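PDB 3U0J: type III effector HopU1 from Pseudomonas syringae pv. tomato, which probably transfers ADP-ribose from NAD+ to arginine side chains of target proteins. Local coordinates for residues M150-L155 / L244-E249. Numbering follows the deposited sequence.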
# COMPACT_ATOMS: atom_id res chain seq x y z
N MET A 150 5.73 -10.98 -0.64
CA MET A 150 6.36 -10.56 0.60
C MET A 150 5.51 -9.51 1.28
O MET A 150 5.30 -9.58 2.49
CB MET A 150 7.79 -10.07 0.37
CG MET A 150 8.73 -10.29 1.57
SD MET A 150 8.69 -11.93 2.36
CE MET A 150 9.30 -11.41 3.91
N LEU A 151 4.99 -8.55 0.51
CA LEU A 151 4.17 -7.47 1.09
C LEU A 151 2.89 -8.05 1.68
O LEU A 151 2.48 -7.69 2.80
CB LEU A 151 3.83 -6.41 0.05
CG LEU A 151 3.90 -4.94 0.47
CD1 LEU A 151 2.85 -4.12 -0.25
CD2 LEU A 151 3.77 -4.73 1.96
N SER A 152 2.24 -8.95 0.94
CA SER A 152 1.05 -9.59 1.46
C SER A 152 1.36 -10.26 2.80
O SER A 152 0.66 -10.04 3.78
CB SER A 152 0.51 -10.61 0.47
OG SER A 152 0.03 -9.98 -0.70
N SER A 153 2.41 -11.06 2.85
CA SER A 153 2.79 -11.72 4.09
C SER A 153 3.00 -10.70 5.20
O SER A 153 2.54 -10.90 6.32
CB SER A 153 4.04 -12.58 3.91
OG SER A 153 4.39 -13.24 5.12
N ALA A 154 3.70 -9.62 4.89
CA ALA A 154 3.98 -8.61 5.90
C ALA A 154 2.69 -8.13 6.52
O ALA A 154 2.54 -8.12 7.75
CB ALA A 154 4.74 -7.46 5.31
N LEU A 155 1.75 -7.73 5.67
CA LEU A 155 0.50 -7.20 6.19
C LEU A 155 -0.23 -8.27 6.98
O LEU A 155 -0.86 -7.98 7.98
CB LEU A 155 -0.38 -6.67 5.06
CG LEU A 155 0.28 -5.73 4.04
CD1 LEU A 155 -0.77 -5.21 3.06
CD2 LEU A 155 1.04 -4.57 4.67
N LEU A 244 -3.99 -1.74 3.14
CA LEU A 244 -4.91 -2.87 3.03
C LEU A 244 -4.35 -3.95 2.13
O LEU A 244 -3.61 -3.65 1.21
CB LEU A 244 -6.26 -2.43 2.46
CG LEU A 244 -7.21 -1.62 3.33
CD1 LEU A 244 -7.00 -1.99 4.77
CD2 LEU A 244 -6.92 -0.16 3.17
N PRO A 245 -4.73 -5.21 2.36
CA PRO A 245 -4.33 -6.31 1.47
C PRO A 245 -4.95 -6.15 0.08
O PRO A 245 -5.97 -5.49 -0.03
CB PRO A 245 -4.95 -7.54 2.14
CG PRO A 245 -5.26 -7.13 3.55
CD PRO A 245 -5.57 -5.68 3.48
N MET A 246 -4.34 -6.76 -0.94
CA MET A 246 -4.92 -6.81 -2.29
C MET A 246 -6.44 -7.08 -2.26
O MET A 246 -6.93 -7.77 -1.37
CB MET A 246 -4.25 -7.91 -3.13
CG MET A 246 -2.78 -7.71 -3.44
SD MET A 246 -2.11 -9.21 -4.19
CE MET A 246 -3.15 -10.47 -3.49
N MET A 247 -7.16 -6.54 -3.24
CA MET A 247 -8.59 -6.82 -3.40
C MET A 247 -9.46 -6.44 -2.21
O MET A 247 -10.38 -7.17 -1.83
CB MET A 247 -8.83 -8.29 -3.75
CG MET A 247 -8.70 -8.58 -5.24
SD MET A 247 -9.79 -7.59 -6.28
CE MET A 247 -8.83 -7.53 -7.77
N SER A 248 -9.17 -5.28 -1.62
CA SER A 248 -10.03 -4.73 -0.59
C SER A 248 -11.31 -4.20 -1.21
O SER A 248 -11.31 -3.65 -2.32
CB SER A 248 -9.32 -3.62 0.16
OG SER A 248 -9.12 -2.53 -0.71
N GLU A 249 -12.41 -4.37 -0.48
CA GLU A 249 -13.74 -4.14 -1.02
C GLU A 249 -14.52 -3.20 -0.11
O GLU A 249 -14.51 -3.40 1.11
CB GLU A 249 -14.44 -5.50 -1.11
CG GLU A 249 -15.32 -5.68 -2.31
CD GLU A 249 -15.36 -7.11 -2.82
OE1 GLU A 249 -14.38 -7.88 -2.59
OE2 GLU A 249 -16.37 -7.46 -3.46
O HOH W 1 -2.66 -8.76 0.02
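S152 and M246 meet through a water molecule that spans the gap between helix 145-162 and the loop joining strands 241-243 and 248-257, which belong to two different sheets of the ADP-ribosyltransferase exoenzyme region. The water lies 3.0 Å from S152 OG and accepts a hydrogen bond of 2.8 Å from the backbone N of M246, so a loop amide with no direct partner on residues 150-155 is still satisfied. OG is turned back beside its own backbone N (chi1 -66°), where it also bonds to the carbonyl oxygen of I148, one turn earlier in the helix; serine suits the site because its small hydroxyl can serve helix and water together. With chi2 extended (171°), M246 reaches its sulfur to 4.2 Å from S152 OG, a loose contact, while the side chain also rests on I148 and F197. Almost one turn further along the helix, L155 directs its side chain at the loop. Its CD1 lies 3.7 Å from the carbonyl oxygen of L244 and 4.0 Å from P245 N, so a branched aliphatic end packs on the L244-P245 peptide link, whose proline nitrogen has no hydrogen to donate. P245 touches M159, extending the contact along the helix. Between residues 150-155 and 244-249, the water thus lets a loop amide pair with a helix hydroxyl too distant for a direct bond, beside apolar contact from L155.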